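Local structure of decapping nuclease RAI1 (Scheffersomyces stipitis, 5BTO) at residues 97-102 with 395-400; 30-35 with 40-45; 228-233 with 342-347. The protein removes NAD caps from RNA, also hydrolyses m7G-capped and 5'-triphosphate ends with a divalent metal, and binds and stimulates the exoribonuclease RAT1. One frame throughout, in Å; residues are numbered along the deposited sequence.

Contact 1. Residues 97-102 with 395-400; sequences YEQEHN and KQWRES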
# COMPACT_ATOMS: atom_id res chain seq x y z
N TYR A 97 -34.94 10.67 12.26
CA TYR A 97 -34.92 11.09 10.87
C TYR A 97 -35.58 10.07 9.93
O TYR A 97 -36.39 10.42 9.06
CB TYR A 97 -33.49 11.41 10.41
CG TYR A 97 -33.39 11.60 8.92
CD1 TYR A 97 -33.76 12.80 8.33
CD2 TYR A 97 -32.97 10.56 8.09
CE1 TYR A 97 -33.70 12.98 6.98
CE2 TYR A 97 -32.90 10.74 6.72
CZ TYR A 97 -33.28 11.95 6.17
OH TYR A 97 -33.23 12.16 4.81
N GLU A 98 -35.24 8.79 10.10
CA GLU A 98 -35.78 7.77 9.21
C GLU A 98 -37.29 7.67 9.34
O GLU A 98 -38.01 7.58 8.34
CB GLU A 98 -35.07 6.43 9.44
CG GLU A 98 -33.58 6.53 9.09
CD GLU A 98 -32.80 5.25 9.31
OE1 GLU A 98 -33.27 4.36 10.05
OE2 GLU A 98 -31.70 5.15 8.73
N GLN A 99 -37.77 7.71 10.57
CA GLN A 99 -39.21 7.67 10.86
C GLN A 99 -39.98 8.88 10.32
O GLN A 99 -41.09 8.74 9.79
CB GLN A 99 -39.42 7.62 12.37
CG GLN A 99 -39.02 6.29 12.98
CD GLN A 99 -38.94 6.36 14.49
OE1 GLN A 99 -38.93 7.45 15.07
NE2 GLN A 99 -38.88 5.20 15.13
N GLU A 100 -39.40 10.07 10.46
CA GLU A 100 -40.17 11.30 10.23
C GLU A 100 -39.93 11.98 8.89
O GLU A 100 -40.79 12.72 8.41
CB GLU A 100 -39.95 12.27 11.39
CG GLU A 100 -40.45 11.71 12.72
CD GLU A 100 -40.12 12.58 13.91
OE1 GLU A 100 -39.66 13.73 13.71
OE2 GLU A 100 -40.32 12.12 15.05
N HIS A 101 -38.77 11.74 8.28
CA HIS A 101 -38.42 12.44 7.06
C HIS A 101 -37.98 11.55 5.92
O HIS A 101 -37.85 12.00 4.78
CB HIS A 101 -37.37 13.53 7.36
CG HIS A 101 -37.86 14.56 8.33
ND1 HIS A 101 -38.81 15.49 8.00
CD2 HIS A 101 -37.56 14.77 9.64
CE1 HIS A 101 -39.07 16.24 9.06
NE2 HIS A 101 -38.32 15.83 10.06
N ASN A 102 -37.74 10.27 6.19
CA ASN A 102 -37.32 9.39 5.12
C ASN A 102 -38.36 8.33 4.80
O ASN A 102 -38.02 7.26 4.30
CB ASN A 102 -35.97 8.74 5.44
CG ASN A 102 -35.23 8.32 4.20
OD1 ASN A 102 -35.28 9.01 3.17
ND2 ASN A 102 -34.54 7.18 4.27
N LYS A 395 -32.06 -1.07 16.63
CA LYS A 395 -32.23 -2.38 16.01
C LYS A 395 -33.71 -2.73 15.84
O LYS A 395 -34.12 -3.23 14.80
CB LYS A 395 -31.51 -3.46 16.81
CG LYS A 395 -29.99 -3.29 16.80
CD LYS A 395 -29.27 -4.45 17.47
CE LYS A 395 -29.49 -4.45 18.98
NZ LYS A 395 -28.93 -5.71 19.58
N GLN A 396 -34.49 -2.44 16.87
CA GLN A 396 -35.92 -2.72 16.80
C GLN A 396 -36.56 -1.93 15.67
O GLN A 396 -37.38 -2.45 14.91
CB GLN A 396 -36.60 -2.40 18.14
CG GLN A 396 -38.04 -2.86 18.23
CD GLN A 396 -38.64 -2.57 19.59
OE1 GLN A 396 -39.41 -1.62 19.74
NE2 GLN A 396 -38.28 -3.37 20.58
N TRP A 397 -36.17 -0.66 15.54
CA TRP A 397 -36.66 0.16 14.45
C TRP A 397 -36.30 -0.45 13.10
O TRP A 397 -37.17 -0.64 12.26
CB TRP A 397 -36.15 1.60 14.56
CG TRP A 397 -36.20 2.36 13.27
CD1 TRP A 397 -35.13 2.88 12.57
CD2 TRP A 397 -37.37 2.70 12.51
NE1 TRP A 397 -35.57 3.50 11.43
CE2 TRP A 397 -36.94 3.41 11.37
CE3 TRP A 397 -38.74 2.47 12.69
CZ2 TRP A 397 -37.82 3.89 10.42
CZ3 TRP A 397 -39.62 2.95 11.73
CH2 TRP A 397 -39.16 3.66 10.61
N ARG A 398 -35.02 -0.74 12.87
CA ARG A 398 -34.61 -1.25 11.57
C ARG A 398 -35.26 -2.59 11.25
O ARG A 398 -35.60 -2.86 10.10
CB ARG A 398 -33.08 -1.33 11.48
CG ARG A 398 -32.42 0.04 11.40
CD ARG A 398 -32.80 0.74 10.11
NE ARG A 398 -31.93 1.89 9.86
CZ ARG A 398 -30.70 1.80 9.36
NH1 ARG A 398 -30.18 0.62 9.07
NH2 ARG A 398 -29.98 2.91 9.18
N GLU A 399 -35.44 -3.43 12.26
CA GLU A 399 -36.14 -4.70 12.09
C GLU A 399 -37.56 -4.49 11.61
O GLU A 399 -38.08 -5.26 10.80
CB GLU A 399 -36.15 -5.48 13.41
CG GLU A 399 -34.81 -6.10 13.79
CD GLU A 399 -34.78 -6.56 15.24
OE1 GLU A 399 -35.85 -6.53 15.89
OE2 GLU A 399 -33.70 -6.93 15.74
N SER A 400 -38.20 -3.45 12.12
CA SER A 400 -39.63 -3.24 11.86
C SER A 400 -39.90 -2.78 10.44
O SER A 400 -41.02 -2.86 9.95
CB SER A 400 -40.22 -2.24 12.86
OG SER A 400 -39.87 -0.90 12.51
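Glu98 OE1 is gripped by two donors from the C-terminal helix. Arg398 NE lies 2.8 Å from Glu98 OE1 along a nearly straight bond (163°) on the syn lone pair, the side of the other carboxylate oxygen, while Trp397 NE1, at the same distance, takes the anti lone pair and has the oxygen almost in its ring plane. The salt bridge is side-on: Arg398 NH2 closes it on Glu98 OE2 at 2.9 Å, more bent and tilted from the guanidinium plane, the flat groups turned somewhat apart. With Arg398 NE and Trp397 NE1 on OE1, and Arg398 NH2 and the backbone N of Val107 on OE2, each oxygen takes two bonds and the buried carboxylate is held against rotation; the nearby guanidinium would be expected to favour the ionised form of Glu98. The contact ties helix 392-400, at the C-terminal end of the chain, to the C-terminal part of helix 87-101, their short segments running 46° apart. CG of Trp397 stands anti to the backbone N (chi1 160°), which sends the indole toward helix 87-101, where Gln99 CG lies over its six-membered ring in a CH-pi contact, 3.5 Å from the ring centroid. A leucine in place of Trp397 would probably leave the anti lone pair of Glu98 OE1 without its donor and Gln99 without the ring face beneath it. Beyond the pair, Asp140 and Gln142 bind Arg398 NH1.

Contact 2. Residues 30-35 with 40-45; sequences FAFARD and FVYDQK
A beta hairpin at the edge of the large sheet joins strand 27-34 to the short strand 40-41, and helix 44-50 follows after a two-residue turn in which Asp43 is the N-cap. Ala33 and Val41 form the antiparallel hydrogen-bonded pair, with Ala33 N to Val41 O at 3.0 Å and Val41 N to Ala33 O at 2.8 Å; Arg34 and Phe40 are the neighbouring non-hydrogen-bonded pair. Past Val41 the ladder ends, and the side-chain amide of Gln44 takes over the strand's role. Gln44 OE1 accepts Ala31 N in the carbonyl plane at 3.0 Å, and Gln44 NE2 gives a nearly straight bond (171°) of 2.8 Å to Ala31 O. The side chain bends at chi2 (-56°), turning the amide toward strand 27-34; Gln44 NE2 also binds Tyr42 O, in the turn, at 2.9 Å. A water donates to both Ala31 O and Tyr42 O. On the other face from Ala33 and Val41, Phe32 and Phe40 lie side by side, and Arg34 CG rests over the rim of one Phe40 face. Strand 216-225 pairs with strand 27-34, Phe30 and Phe32 pack on Ala93 of helix 87-101, and Val41 meets Ile46 and Val47 of helix 44-50.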
# COMPACT_ATOMS: atom_id res chain seq x y z
N PHE A 30 -30.07 16.11 8.95
CA PHE A 30 -30.64 16.39 10.28
C PHE A 30 -29.57 16.92 11.22
O PHE A 30 -28.39 16.90 10.89
CB PHE A 30 -31.38 15.18 10.87
CG PHE A 30 -30.53 13.94 11.08
CD1 PHE A 30 -30.40 12.99 10.07
CD2 PHE A 30 -29.91 13.68 12.30
CE1 PHE A 30 -29.64 11.83 10.26
CE2 PHE A 30 -29.14 12.51 12.50
CZ PHE A 30 -29.03 11.60 11.47
N ALA A 31 -29.98 17.39 12.39
CA ALA A 31 -29.03 17.84 13.39
C ALA A 31 -29.49 17.40 14.76
O ALA A 31 -30.65 17.03 14.94
CB ALA A 31 -28.88 19.38 13.33
N PHE A 32 -28.57 17.40 15.72
CA PHE A 32 -28.95 17.26 17.12
C PHE A 32 -27.98 18.06 17.98
O PHE A 32 -27.01 18.61 17.46
CB PHE A 32 -29.06 15.78 17.55
CG PHE A 32 -27.77 14.99 17.51
CD1 PHE A 32 -27.31 14.44 16.32
CD2 PHE A 32 -27.05 14.76 18.67
CE1 PHE A 32 -26.14 13.69 16.29
CE2 PHE A 32 -25.87 14.00 18.65
CZ PHE A 32 -25.42 13.47 17.46
N ALA A 33 -28.26 18.18 19.27
CA ALA A 33 -27.41 18.99 20.12
C ALA A 33 -27.24 18.39 21.51
O ALA A 33 -28.03 17.55 21.93
CB ALA A 33 -27.95 20.44 20.21
N ARG A 34 -26.20 18.82 22.20
CA ARG A 34 -26.07 18.54 23.63
C ARG A 34 -26.20 19.89 24.33
O ARG A 34 -25.55 20.86 23.93
CB ARG A 34 -24.72 17.89 23.93
CG ARG A 34 -24.55 17.42 25.37
CD ARG A 34 -23.27 16.62 25.55
NE ARG A 34 -22.08 17.47 25.51
CZ ARG A 34 -20.84 17.01 25.35
NH1 ARG A 34 -20.61 15.71 25.22
NH2 ARG A 34 -19.82 17.86 25.32
N ASP A 35 -27.07 19.98 25.33
CA ASP A 35 -27.30 21.27 25.98
C ASP A 35 -26.34 21.53 27.14
O ASP A 35 -25.43 20.73 27.40
CB ASP A 35 -28.77 21.45 26.42
CG ASP A 35 -29.19 20.50 27.53
OD1 ASP A 35 -28.32 19.96 28.24
OD2 ASP A 35 -30.41 20.32 27.71
N PHE A 40 -29.26 15.56 25.65
CA PHE A 40 -29.35 15.62 24.19
C PHE A 40 -30.70 16.15 23.70
O PHE A 40 -31.74 15.87 24.31
CB PHE A 40 -29.03 14.26 23.57
CG PHE A 40 -27.58 13.89 23.67
CD1 PHE A 40 -26.66 14.42 22.78
CD2 PHE A 40 -27.12 13.05 24.67
CE1 PHE A 40 -25.32 14.11 22.87
CE2 PHE A 40 -25.78 12.72 24.76
CZ PHE A 40 -24.88 13.25 23.86
N VAL A 41 -30.65 16.92 22.62
CA VAL A 41 -31.83 17.54 22.02
C VAL A 41 -31.97 17.04 20.59
O VAL A 41 -31.02 17.11 19.81
CB VAL A 41 -31.69 19.06 21.99
CG1 VAL A 41 -32.98 19.72 21.50
CG2 VAL A 41 -31.30 19.57 23.37
N TYR A 42 -33.16 16.54 20.23
CA TYR A 42 -33.36 15.88 18.94
C TYR A 42 -34.39 16.53 18.02
O TYR A 42 -34.39 16.28 16.81
CB TYR A 42 -33.73 14.40 19.15
CG TYR A 42 -32.65 13.60 19.84
CD1 TYR A 42 -31.49 13.25 19.16
CD2 TYR A 42 -32.78 13.21 21.17
CE1 TYR A 42 -30.49 12.53 19.79
CE2 TYR A 42 -31.78 12.49 21.81
CZ TYR A 42 -30.64 12.15 21.11
OH TYR A 42 -29.62 11.44 21.71
N ASP A 43 -35.27 17.35 18.59
CA ASP A 43 -36.30 18.03 17.81
C ASP A 43 -35.66 19.07 16.91
O ASP A 43 -34.90 19.92 17.38
CB ASP A 43 -37.32 18.71 18.72
CG ASP A 43 -38.41 19.43 17.94
OD1 ASP A 43 -38.22 20.62 17.62
OD2 ASP A 43 -39.45 18.81 17.64
N GLN A 44 -35.95 19.00 15.61
CA GLN A 44 -35.25 19.84 14.64
C GLN A 44 -35.50 21.33 14.86
O GLN A 44 -34.58 22.14 14.77
CB GLN A 44 -35.59 19.45 13.20
CG GLN A 44 -35.18 18.03 12.84
CD GLN A 44 -33.69 17.80 13.08
OE1 GLN A 44 -32.86 18.18 12.26
NE2 GLN A 44 -33.36 17.20 14.21
N LYS A 45 -36.75 21.68 15.15
CA LYS A 45 -37.07 23.09 15.35
C LYS A 45 -36.34 23.65 16.57
O LYS A 45 -35.73 24.71 16.50
CB LYS A 45 -38.57 23.29 15.49
CG LYS A 45 -38.95 24.76 15.53
CD LYS A 45 -40.45 24.94 15.34
CE LYS A 45 -40.80 26.38 15.03
NZ LYS A 45 -40.35 27.29 16.11
O HOH W 1 -32.22 14.75 15.98

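Contact 3. Residues 228-233 with 342-347; sequences AKMLLA and AVIEWL
Ile344 projects from helix 333-350 toward strand 228-235, and its two branches divide the contact. From CB, the short branch CG2 lies anti to the backbone N and meets the methyl of Ala228, with Ile344 CG2 and Ala228 CB 3.7 Å apart. The longer branch starts at CG1, which stands beside the backbone N (chi1 -64°) and leads to CD1. That terminal methyl comes up to the end of Met230, Ile344 CD1 lying 3.9 Å from Met230 CE, so the two side chains approach tip to tip. Met230 is extended as far as its sulfur and then bends at chi3 (73°), which sets CE aside from the line of the chain. Being two residues apart on the strand, Ala228 and Met230 turn to the same side of the large sheet, where the helix packs. Around them Ile111 of strand 111-114, Ile225 of strand 216-225 and Met118 of helix 115-123 each touch both Met230 and Ile344, enclosing the methyl groups in a hydrophobic layer between helix and sheet. No hydrogen bond crosses between the segments. All three touching side chains are apolar and buried, so methyl contacts hold helix and strand without the directional demands of a polar bond.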
# COMPACT_ATOMS: atom_id res chain seq x y z
N ALA A 228 -18.49 5.24 -2.56
CA ALA A 228 -19.06 5.05 -1.23
C ALA A 228 -19.97 6.22 -0.84
O ALA A 228 -19.61 7.37 -1.02
CB ALA A 228 -17.94 4.92 -0.19
N LYS A 229 -21.14 5.89 -0.29
CA LYS A 229 -22.03 6.89 0.28
C LYS A 229 -21.88 6.85 1.80
O LYS A 229 -21.83 5.78 2.40
CB LYS A 229 -23.48 6.59 -0.10
CG LYS A 229 -23.76 6.61 -1.59
CD LYS A 229 -25.24 6.35 -1.86
CE LYS A 229 -25.56 6.35 -3.34
NZ LYS A 229 -24.93 5.19 -4.03
N MET A 230 -21.79 8.02 2.43
CA MET A 230 -21.51 8.07 3.86
C MET A 230 -22.39 9.07 4.58
O MET A 230 -22.74 10.12 4.04
CB MET A 230 -20.03 8.41 4.09
CG MET A 230 -19.10 7.40 3.41
SD MET A 230 -17.36 7.84 3.49
CE MET A 230 -17.01 7.49 5.21
N LEU A 231 -22.76 8.73 5.81
CA LEU A 231 -23.43 9.66 6.71
C LEU A 231 -22.38 10.07 7.73
O LEU A 231 -21.75 9.20 8.37
CB LEU A 231 -24.61 8.96 7.40
CG LEU A 231 -25.60 9.83 8.18
CD1 LEU A 231 -26.39 10.72 7.23
CD2 LEU A 231 -26.57 9.01 9.02
N LEU A 232 -22.13 11.37 7.85
CA LEU A 232 -21.13 11.85 8.81
C LEU A 232 -21.74 12.83 9.80
O LEU A 232 -22.40 13.81 9.40
CB LEU A 232 -19.98 12.59 8.11
CG LEU A 232 -19.07 11.91 7.11
CD1 LEU A 232 -17.92 12.86 6.73
CD2 LEU A 232 -18.55 10.64 7.74
N ALA A 233 -21.50 12.61 11.08
CA ALA A 233 -21.95 13.55 12.12
C ALA A 233 -20.75 14.40 12.57
O ALA A 233 -19.66 13.86 12.80
CB ALA A 233 -22.53 12.79 13.29
N ALA A 342 -8.63 5.43 -0.75
CA ALA A 342 -8.15 4.04 -0.76
C ALA A 342 -8.62 3.28 0.47
O ALA A 342 -9.03 2.11 0.39
CB ALA A 342 -6.59 3.99 -0.86
N VAL A 343 -8.55 3.94 1.63
CA VAL A 343 -8.96 3.32 2.88
C VAL A 343 -10.45 2.97 2.85
O VAL A 343 -10.83 1.85 3.19
CB VAL A 343 -8.72 4.26 4.08
CG1 VAL A 343 -9.35 3.67 5.34
CG2 VAL A 343 -7.24 4.52 4.25
N ILE A 344 -11.28 3.93 2.46
CA ILE A 344 -12.72 3.70 2.46
C ILE A 344 -13.08 2.58 1.47
O ILE A 344 -13.88 1.69 1.79
CB ILE A 344 -13.50 4.98 2.13
CG1 ILE A 344 -13.29 6.04 3.21
CG2 ILE A 344 -14.99 4.67 1.99
CD1 ILE A 344 -13.67 5.61 4.61
N GLU A 345 -12.52 2.63 0.28
CA GLU A 345 -12.76 1.57 -0.71
C GLU A 345 -12.34 0.19 -0.18
O GLU A 345 -13.06 -0.80 -0.36
CB GLU A 345 -12.01 1.87 -2.00
CG GLU A 345 -12.24 0.85 -3.11
CD GLU A 345 -11.30 1.08 -4.29
OE1 GLU A 345 -10.08 1.00 -4.09
OE2 GLU A 345 -11.79 1.36 -5.41
N TRP A 346 -11.19 0.14 0.47
CA TRP A 346 -10.67 -1.11 1.03
C TRP A 346 -11.60 -1.67 2.10
O TRP A 346 -11.93 -2.86 2.09
CB TRP A 346 -9.27 -0.86 1.60
CG TRP A 346 -8.52 -2.08 2.04
CD1 TRP A 346 -8.05 -3.09 1.25
CD2 TRP A 346 -8.08 -2.37 3.37
NE1 TRP A 346 -7.37 -4.01 2.02
CE2 TRP A 346 -7.36 -3.59 3.32
CE3 TRP A 346 -8.23 -1.73 4.61
CZ2 TRP A 346 -6.79 -4.18 4.45
CZ3 TRP A 346 -7.66 -2.31 5.74
CH2 TRP A 346 -6.95 -3.53 5.65
N LEU A 347 -12.06 -0.82 3.02
CA LEU A 347 -12.95 -1.29 4.07
C LEU A 347 -14.21 -1.88 3.49
O LEU A 347 -14.66 -2.94 3.92
CB LEU A 347 -13.30 -0.18 5.06
CG LEU A 347 -12.12 0.33 5.89
CD1 LEU A 347 -12.58 1.48 6.78
CD2 LEU A 347 -11.51 -0.79 6.72

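Contacts 1 and 2 adjoin: their centres are about 17 Å apart, and Tyr97 CB packs on Phe30 CD1 at 3.5 Å, so helix 87-101 bridges the C-terminal helix and the edge hairpin. Contacts 2 and 3 both reach the large sheet, their centres about 25 Å apart, one at its border strand and the other on strand 228-235. In sequence, contact 3 is nested inside the long loop that contact 1 closes. Contact 2 lies nearest the substrate site, the side chain of Phe32 being about 4 Å from that of Tyr114, whereas Met230 in contact 3 is about 9 Å from Arg115, side chain to side chain. Contact 1 lies away from the substrate and metal sites.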